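Local atomic coordinates of ferredoxin (Nitrosospira multiformis, PDB entry 3LMF), a protein that is of unknown function but, as a cysteine-rich four-helix-bundle member of the Csp family, probably binds and stores copper ions. Residues A[26-31]-A[94-99]; A[47-52]-A[86-91]; A[61-66]-A[72-77]. All coordinates share one frame; numbering follows the deposited sequence.

Interaction 1 (A[26-31]-A[94-99]); sequences LRMAMN and MEECVQ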
loop_
_atom_site.group_PDB
_atom_site.type_symbol
_atom_site.label_atom_id
_atom_site.label_comp_id
_atom_site.label_asym_id
_atom_site.label_seq_id
_atom_site.Cartn_x
_atom_site.Cartn_y
_atom_site.Cartn_z
ATOM N N LEU A 26 -1.482 10.681 7.307
ATOM C CA LEU A 26 -2.346 10.638 6.123
ATOM C C LEU A 26 -3.558 11.556 6.300
ATOM O O LEU A 26 -3.880 12.356 5.418
ATOM C CB LEU A 26 -2.847 9.208 5.867
ATOM C CG LEU A 26 -2.965 8.717 4.418
ATOM C CD1 LEU A 26 -3.969 7.556 4.361
ATOM C CD2 LEU A 26 -3.416 9.840 3.498
ATOM N N ARG A 27 -4.225 11.431 7.443
ATOM C CA ARG A 27 -5.410 12.228 7.730
ATOM C C ARG A 27 -5.158 13.728 7.691
ATOM O O ARG A 27 -5.846 14.472 6.988
ATOM C CB ARG A 27 -5.986 11.843 9.097
ATOM C CG ARG A 27 -7.157 12.716 9.547
ATOM C CD ARG A 27 -7.827 12.145 10.793
ATOM N NE ARG A 27 -6.924 12.067 11.944
ATOM C CZ ARG A 27 -6.513 13.115 12.652
ATOM N NH1 ARG A 27 -6.919 14.339 12.333
ATOM N NH2 ARG A 27 -5.701 12.941 13.687
HETATM N N MSE A 28 -4.160 14.174 8.436
HETATM C CA MSE A 28 -3.859 15.595 8.491
HETATM C C MSE A 28 -3.396 16.176 7.163
HETATM O O MSE A 28 -3.785 17.289 6.796
HETATM C CB MSE A 28 -2.835 15.850 9.588
HETATM C CG MSE A 28 -3.304 15.283 10.906
HETATM SE SE MSE A 28 -2.758 16.326 12.401
HETATM C CE MSE A 28 -4.212 17.609 12.373
ATOM N N ALA A 29 -2.580 15.422 6.436
ATOM C CA ALA A 29 -2.093 15.885 5.146
ATOM C C ALA A 29 -3.237 16.040 4.143
ATOM O O ALA A 29 -3.352 17.067 3.475
ATOM C CB ALA A 29 -1.066 14.911 4.603
HETATM N N MSE A 30 -4.086 15.018 4.055
HETATM C CA MSE A 30 -5.207 15.011 3.120
HETATM C C MSE A 30 -6.413 15.844 3.560
HETATM O O MSE A 30 -7.344 16.063 2.782
HETATM C CB MSE A 30 -5.640 13.567 2.855
HETATM C CG MSE A 30 -4.587 12.730 2.124
HETATM SE SE MSE A 30 -4.192 13.363 0.321
HETATM C CE MSE A 30 -2.650 14.474 0.705
ATOM N N ASN A 31 -6.399 16.307 4.804
ATOM C CA ASN A 31 -7.494 17.124 5.306
ATOM C C ASN A 31 -7.011 18.493 5.775
ATOM O O ASN A 31 -7.015 19.447 5.003
ATOM C CB ASN A 31 -8.220 16.385 6.435
ATOM C CG ASN A 31 -8.954 15.155 5.935
ATOM O OD1 ASN A 31 -9.974 15.268 5.265
ATOM N ND2 ASN A 31 -8.425 13.975 6.237
HETATM N N MSE A 94 -0.848 21.634 14.009
HETATM C CA MSE A 94 -0.135 20.401 13.715
HETATM C C MSE A 94 0.481 19.760 14.956
HETATM O O MSE A 94 1.326 18.873 14.845
HETATM C CB MSE A 94 0.964 20.695 12.694
HETATM C CG MSE A 94 0.464 21.362 11.425
HETATM SE SE MSE A 94 -0.252 20.184 10.276
HETATM C CE MSE A 94 1.231 19.703 9.429
ATOM N N GLU A 95 0.059 20.206 16.133
ATOM C CA GLU A 95 0.604 19.668 17.379
ATOM C C GLU A 95 0.466 18.154 17.482
ATOM O O GLU A 95 1.384 17.468 17.928
ATOM C CB GLU A 95 -0.077 20.309 18.594
ATOM C CG GLU A 95 0.155 21.808 18.747
ATOM C CD GLU A 95 -0.563 22.628 17.691
ATOM O OE1 GLU A 95 -1.795 22.460 17.544
ATOM O OE2 GLU A 95 0.108 23.437 17.009
ATOM N N GLU A 96 -0.683 17.632 17.078
ATOM C CA GLU A 96 -0.919 16.199 17.156
ATOM C C GLU A 96 0.068 15.401 16.297
ATOM O O GLU A 96 0.462 14.292 16.660
ATOM C CB GLU A 96 -2.352 15.886 16.727
ATOM C CG GLU A 96 -2.753 14.436 16.930
ATOM C CD GLU A 96 -4.192 14.167 16.532
ATOM O OE1 GLU A 96 -4.629 13.001 16.655
ATOM O OE2 GLU A 96 -4.878 15.122 16.097
ATOM N N CYS A 97 0.468 15.971 15.166
ATOM C CA CYS A 97 1.391 15.297 14.265
ATOM C C CYS A 97 2.816 15.267 14.817
ATOM O O CYS A 97 3.512 14.257 14.699
ATOM C CB CYS A 97 1.370 15.971 12.894
ATOM S SG CYS A 97 2.070 14.963 11.576
ATOM N N VAL A 98 3.249 16.375 15.413
ATOM C CA VAL A 98 4.583 16.448 15.997
ATOM C C VAL A 98 4.716 15.349 17.051
ATOM O O VAL A 98 5.682 14.589 17.053
ATOM C CB VAL A 98 4.836 17.816 16.686
ATOM C CG1 VAL A 98 6.219 17.827 17.319
ATOM C CG2 VAL A 98 4.711 18.951 15.678
ATOM N N GLN A 99 3.724 15.270 17.932
ATOM C CA GLN A 99 3.691 14.289 19.014
ATOM C C GLN A 99 3.797 12.838 18.546
ATOM O O GLN A 99 4.640 12.077 19.029
ATOM C CB GLN A 99 2.397 14.456 19.813
ATOM C CG GLN A 99 2.164 13.391 20.872
ATOM C CD GLN A 99 2.584 13.832 22.264
ATOM O OE1 GLN A 99 3.754 14.136 22.509
ATOM N NE2 GLN A 99 1.621 13.876 23.186
#

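Interaction 2 (A[47-52]-A[86-91]); sequences RLMMNC and KSCEQL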
loop_
_atom_site.group_PDB
_atom_site.type_symbol
_atom_site.label_atom_id
_atom_site.label_comp_id
_atom_site.label_asym_id
_atom_site.label_seq_id
_atom_site.Cartn_x
_atom_site.Cartn_y
_atom_site.Cartn_z
ATOM N N ARG A 47 5.077 16.278 0.678
ATOM C CA ARG A 47 5.751 15.043 0.278
ATOM C C ARG A 47 6.175 14.280 1.517
ATOM O O ARG A 47 5.956 13.072 1.633
ATOM C CB ARG A 47 7.034 15.294 -0.516
ATOM C CG ARG A 47 6.893 15.732 -1.937
ATOM C CD ARG A 47 8.203 15.473 -2.677
ATOM N NE ARG A 47 8.217 16.131 -3.974
ATOM C CZ ARG A 47 8.625 17.378 -4.173
ATOM N NH1 ARG A 47 9.067 18.105 -3.154
ATOM N NH2 ARG A 47 8.568 17.907 -5.388
ATOM N N LEU A 48 6.819 14.995 2.431
ATOM C CA LEU A 48 7.303 14.381 3.658
ATOM C C LEU A 48 6.142 13.749 4.414
ATOM O O LEU A 48 6.239 12.622 4.890
ATOM C CB LEU A 48 8.000 15.425 4.534
ATOM C CG LEU A 48 8.847 14.870 5.683
ATOM C CD1 LEU A 48 9.791 13.793 5.168
ATOM C CD2 LEU A 48 9.635 16.011 6.316
HETATM N N MSE A 49 5.039 14.479 4.497
HETATM C CA MSE A 49 3.862 13.997 5.188
HETATM C C MSE A 49 3.413 12.653 4.617
HETATM O O MSE A 49 3.175 11.702 5.365
HETATM C CB MSE A 49 2.735 15.011 5.053
HETATM C CG MSE A 49 1.790 14.987 6.213
HETATM SE SE MSE A 49 2.618 15.750 7.787
HETATM C CE MSE A 49 0.984 16.385 8.593
HETATM N N MSE A 50 3.301 12.580 3.292
HETATM C CA MSE A 50 2.884 11.353 2.625
HETATM C C MSE A 50 3.944 10.262 2.736
HETATM O O MSE A 50 3.615 9.081 2.881
HETATM C CB MSE A 50 2.564 11.627 1.149
HETATM C CG MSE A 50 1.360 12.539 0.928
HETATM SE SE MSE A 50 -0.242 11.892 1.826
HETATM C CE MSE A 50 -0.465 10.236 0.841
ATOM N N ASN A 51 5.213 10.656 2.663
ATOM C CA ASN A 51 6.318 9.703 2.776
ATOM C C ASN A 51 6.258 9.064 4.151
ATOM O O ASN A 51 6.375 7.851 4.295
ATOM C CB ASN A 51 7.667 10.410 2.619
ATOM C CG ASN A 51 7.967 10.795 1.183
ATOM O OD1 ASN A 51 8.935 11.504 0.910
ATOM N ND2 ASN A 51 7.145 10.322 0.261
ATOM N N CYS A 52 6.077 9.900 5.167
ATOM C CA CYS A 52 6.003 9.421 6.533
ATOM C C CYS A 52 4.853 8.430 6.696
ATOM O O CYS A 52 5.028 7.372 7.303
ATOM C CB CYS A 52 5.834 10.594 7.500
ATOM S SG CYS A 52 5.898 10.128 9.244
ATOM N N LYS A 86 9.777 17.639 12.578
ATOM C CA LYS A 86 10.384 18.960 12.521
ATOM C C LYS A 86 9.666 19.841 11.508
ATOM O O LYS A 86 9.508 21.048 11.716
ATOM C CB LYS A 86 11.870 18.845 12.182
ATOM C CG LYS A 86 12.679 18.194 13.296
ATOM C CD LYS A 86 14.161 18.145 12.967
ATOM C CE LYS A 86 14.950 17.443 14.067
ATOM N NZ LYS A 86 16.397 17.323 13.716
ATOM N N SER A 87 9.220 19.235 10.415
ATOM C CA SER A 87 8.502 19.974 9.386
ATOM C C SER A 87 7.180 20.483 9.956
ATOM O O SER A 87 6.784 21.616 9.694
ATOM C CB SER A 87 8.242 19.073 8.177
ATOM O OG SER A 87 7.610 19.792 7.134
ATOM N N CYS A 88 6.509 19.652 10.749
ATOM C CA CYS A 88 5.233 20.042 11.341
ATOM C C CYS A 88 5.366 21.088 12.454
ATOM O O CYS A 88 4.391 21.770 12.784
ATOM C CB CYS A 88 4.492 18.816 11.878
ATOM S SG CYS A 88 3.836 17.709 10.606
ATOM N N GLU A 89 6.559 21.214 13.032
ATOM C CA GLU A 89 6.786 22.194 14.095
ATOM C C GLU A 89 6.566 23.613 13.574
ATOM O O GLU A 89 6.176 24.509 14.325
ATOM C CB GLU A 89 8.211 22.072 14.651
ATOM C CG GLU A 89 8.470 20.806 15.450
ATOM C CD GLU A 89 9.908 20.697 15.949
ATOM O OE1 GLU A 89 10.219 19.702 16.631
ATOM O OE2 GLU A 89 10.723 21.597 15.659
ATOM N N GLN A 90 6.818 23.801 12.281
ATOM C CA GLN A 90 6.661 25.096 11.621
ATOM C C GLN A 90 5.201 25.552 11.509
ATOM O O GLN A 90 4.906 26.737 11.664
ATOM C CB GLN A 90 7.261 25.041 10.209
ATOM C CG GLN A 90 8.384 26.034 9.937
ATOM C CD GLN A 90 9.743 25.520 10.372
ATOM O OE1 GLN A 90 10.185 24.483 9.830
ATOM N NE2 GLN A 90 10.372 26.154 11.249
ATOM N N LEU A 91 4.293 24.615 11.241
ATOM C CA LEU A 91 2.875 24.938 11.080
ATOM C C LEU A 91 2.047 24.858 12.352
ATOM O O LEU A 91 2.457 24.250 13.337
ATOM C CB LEU A 91 2.245 24.026 10.029
ATOM C CG LEU A 91 2.932 23.935 8.666
ATOM C CD1 LEU A 91 3.392 25.317 8.222
ATOM C CD2 LEU A 91 4.104 22.985 8.750
#

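Interaction 3 (A[61-66]-A[72-77]); sequences NFMLSG and KVCGVC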
loop_
_atom_site.group_PDB
_atom_site.type_symbol
_atom_site.label_atom_id
_atom_site.label_comp_id
_atom_site.label_asym_id
_atom_site.label_seq_id
_atom_site.Cartn_x
_atom_site.Cartn_y
_atom_site.Cartn_z
ATOM N N ASN A 61 3.274 -3.090 8.411
ATOM C CA ASN A 61 3.060 -4.334 7.690
ATOM C C ASN A 61 4.183 -5.343 7.912
ATOM O O ASN A 61 3.918 -6.535 8.059
ATOM C CB ASN A 61 2.873 -4.063 6.194
ATOM C CG ASN A 61 1.531 -3.396 5.889
ATOM O OD1 ASN A 61 0.683 -3.247 6.777
ATOM N ND2 ASN A 61 1.327 -3.004 4.635
ATOM N N PHE A 62 5.429 -4.882 7.941
ATOM C CA PHE A 62 6.538 -5.796 8.165
ATOM C C PHE A 62 6.449 -6.477 9.525
ATOM O O PHE A 62 6.671 -7.678 9.638
ATOM C CB PHE A 62 7.881 -5.063 8.023
ATOM C CG PHE A 62 8.475 -5.163 6.652
ATOM C CD1 PHE A 62 7.775 -4.700 5.540
ATOM C CD2 PHE A 62 9.722 -5.751 6.463
ATOM C CE1 PHE A 62 8.308 -4.819 4.254
ATOM C CE2 PHE A 62 10.262 -5.874 5.181
ATOM C CZ PHE A 62 9.555 -5.410 4.076
HETATM N N MSE A 63 6.114 -5.710 10.552
HETATM C CA MSE A 63 6.000 -6.263 11.888
HETATM C C MSE A 63 4.758 -7.140 12.021
HETATM O O MSE A 63 4.775 -8.141 12.728
HETATM C CB MSE A 63 5.970 -5.142 12.929
HETATM C CG MSE A 63 7.323 -4.475 13.144
HETATM SE SE MSE A 63 7.230 -2.923 14.294
HETATM C CE MSE A 63 7.305 -3.775 16.020
ATOM N N LEU A 64 3.678 -6.769 11.349
ATOM C CA LEU A 64 2.476 -7.582 11.421
ATOM C C LEU A 64 2.735 -8.936 10.774
ATOM O O LEU A 64 2.268 -9.957 11.269
ATOM C CB LEU A 64 1.311 -6.894 10.711
ATOM C CG LEU A 64 0.687 -5.742 11.486
ATOM C CD1 LEU A 64 -0.256 -4.990 10.579
ATOM C CD2 LEU A 64 -0.042 -6.276 12.717
ATOM N N SER A 65 3.506 -8.938 9.687
ATOM C CA SER A 65 3.802 -10.156 8.957
ATOM C C SER A 65 4.910 -10.998 9.580
ATOM O O SER A 65 5.222 -12.079 9.079
ATOM C CB SER A 65 4.180 -9.821 7.513
ATOM O OG SER A 65 5.516 -9.351 7.444
ATOM N N GLY A 66 5.499 -10.507 10.666
ATOM C CA GLY A 66 6.565 -11.234 11.335
ATOM C C GLY A 66 7.859 -11.265 10.543
ATOM O O GLY A 66 8.593 -12.253 10.584
ATOM N N LYS A 72 15.472 -3.201 10.308
ATOM C CA LYS A 72 16.034 -2.377 9.244
ATOM C C LYS A 72 15.005 -1.344 8.752
ATOM O O LYS A 72 15.296 -0.148 8.665
ATOM C CB LYS A 72 16.475 -3.278 8.084
ATOM C CG LYS A 72 17.415 -2.619 7.076
ATOM C CD LYS A 72 18.824 -2.441 7.644
ATOM C CE LYS A 72 19.687 -1.560 6.740
ATOM N NZ LYS A 72 19.831 -2.085 5.336
ATOM N N VAL A 73 13.802 -1.812 8.435
ATOM C CA VAL A 73 12.739 -0.933 7.968
ATOM C C VAL A 73 12.402 0.126 9.006
ATOM O O VAL A 73 12.195 1.296 8.673
ATOM C CB VAL A 73 11.467 -1.734 7.645
ATOM C CG1 VAL A 73 10.300 -0.792 7.397
ATOM C CG2 VAL A 73 11.716 -2.610 6.426
ATOM N N CYS A 74 12.345 -0.287 10.264
ATOM C CA CYS A 74 12.028 0.640 11.344
ATOM C C CYS A 74 13.087 1.730 11.491
ATOM O O CYS A 74 12.757 2.876 11.786
ATOM C CB CYS A 74 11.871 -0.114 12.666
ATOM S SG CYS A 74 10.317 -1.006 12.832
ATOM N N GLY A 75 14.351 1.372 11.278
ATOM C CA GLY A 75 15.423 2.348 11.383
ATOM C C GLY A 75 15.222 3.484 10.390
ATOM O O GLY A 75 15.460 4.655 10.698
ATOM N N VAL A 76 14.779 3.134 9.190
ATOM C CA VAL A 76 14.537 4.122 8.156
ATOM C C VAL A 76 13.286 4.911 8.516
ATOM O O VAL A 76 13.229 6.130 8.324
ATOM C CB VAL A 76 14.353 3.449 6.790
ATOM C CG1 VAL A 76 13.905 4.462 5.755
ATOM C CG2 VAL A 76 15.666 2.803 6.368
ATOM N N CYS A 77 12.290 4.217 9.055
ATOM C CA CYS A 77 11.050 4.864 9.447
ATOM C C CYS A 77 11.297 5.921 10.522
ATOM O O CYS A 77 10.702 6.994 10.482
ATOM C CB CYS A 77 10.044 3.818 9.943
ATOM S SG CYS A 77 8.371 4.446 10.268
#

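Interaction 1 (A[26-31]-A[94-99])
Arg-27 reaches Glu-96 through a single amino group: NH2 of Arg-27 lies 3.2 Å from OE1 of Glu-96, forming a salt bridge in which the carboxylate meets the edge of the guanidinium. The one hydrogen bond between them is weak, from NH2 of Arg-27 to OE2 of Glu-96 at 3.4 Å. With one nitrogen facing both oxygens and the planes 39° apart, this is not the coplanar, two-pronged pair. Beneath this polar bridge, the selenium of Met-28 (a selenomethionine) sits 4.2 Å from CB of Cys-97 and also brushes CB of Glu-96, giving looser apolar packing in the buried layer. The helices that bring these groups together are the first and last of a four-helix bundle, 8-36 and 95-112; their local axes pass 10.7 Å apart at 147°, roughly antiparallel. Arg-27 spans the gap with its chain extended to CD and then bent (chi3 61°), whereas Glu-96 is extended throughout and crosses the Arg-27 side chain at about a right angle. Farther out, ND2 of Asn-31 donates to O of Arg-27 at 2.7 Å and bonds to O of Leu-64 of the second subunit, while Met-94, the N-cap of helix 95-112, packs against His-32 and Cys-33.

Interaction 2 (A[47-52]-A[86-91])
Met-49 and Cys-88 form the tight half of this contact, and Leu-48 and Ser-87 the looser one. The selenium of Met-49, a selenomethionine, lies 3.6 Å from SG of Cys-88, and CE of Met-49 is hardly farther from the same sulfur at 3.7 Å. With the two distances so nearly equal, the sulfur sits broadside to the end of the selenomethionine, touching the Se-CE bond along its length instead of meeting the methyl alone. A bend at chi2 (72°) carries the chain of Met-49 across to helix 70-90, although its first bond does not aim there. All of this happens in the interior of a four-helix bundle whose helices turn many cysteines inward, as in copper-storage proteins of the Csp family, where such thiols hold Cu(I). Cys-88 and Cys-52 belong to that inward-facing set, and Cys-52 packs on Cys-81, Cys-84 and Cys-101. Toward Ser-87, which is partly exposed, the packing between the two segments thins to one methyl: CD2 of Leu-48 rests 3.8 Å from CB of Ser-87, where the CA atoms of the two residues are 8.1 Å apart. OG of Ser-87 takes no part in that touch and is hydrogen-bonded instead to ND1 of His-45, one turn before Met-49 on helix 43-64. Leu-48 itself is buried, covered by Phe-69 of the fourth subunit, whereas the far side of helix 70-90, with Lys-86 and Glu-89, is exposed.

Interaction 3 (A[61-66]-A[72-77])
Phe-62 is swung past the usual staggered position (chi1 -94°), and Val-73 holds CG2 anti to its own carbonyl carbon; together these settings place a methyl over the aromatic face. CG2 of Val-73 lies 4.0 Å from the centroid of the Phe-62 ring and 21° off the ring normal, a CH-pi contact. It is displaced toward the rim, on the CD2-CE2 side, where CD2 of Phe-62 comes to 3.7 Å from CG2 of Val-73 and CE2 to 3.8 Å, while the two side chains cross at about a right angle. Next to this pair, the extended chi2 (173°) of Met-63, a selenomethionine, carries its selenium to 3.9 Å from SG of Cys-74; the bend at chi3 turns only the methyl. The CA atoms of Phe-62 and Val-73 are the nearest pair across the two segments, near the closed end of a helical hairpin: helix 43-64 ends here, a short connection follows, and helix 70-90 runs back beside it as the third helix of the four-helix bundle. Gly-66 ends the first arm in a Schellman motif and has positive phi. Just before it, OG of Ser-65 donates to O of Phe-62 at 3.0 Å, approaching from above the carbonyl plane instead of along a lone pair, and the same hydroxyl is hydrogen-bonded to ND2 of Asn-51 of the fourth subunit. Inside the bundle the other two helices close over the sulfur and selenium side: Met-63 packs on Leu-11, Cys-14 and Ile-15, and Cys-74 on Cys-108 and Met-111. On the phenyl side, Phe-62 touches Ser-67 and Phe-69 of the connection as well as Glu-54 of the fourth subunit, and Val-73 meets Val-76 of that same subunit.

Interactions 2 and 3 join the same two helices, 43-64 and 70-90, with centres about 21 Å apart on opposite sides of the chain's centre. Both are buried, and between the segments themselves they use no charged groups; each sets a selenomethionine selenium against a cysteine SG, yet only interaction 3 adds an aromatic face. Interaction 1 instead pairs the first and last helices and is partly buried, its salt bridge lying outside the contact of the Met-28 selenium with CB of Cys-97. It shares one packed region with interaction 2: Ala-29 CB is 3.3 Å from Met-49 CG, and Cys-97 SG is 3.4 Å from Cys-88 SG. Interaction 3 stays clear of interaction 1, although both touch the second subunit.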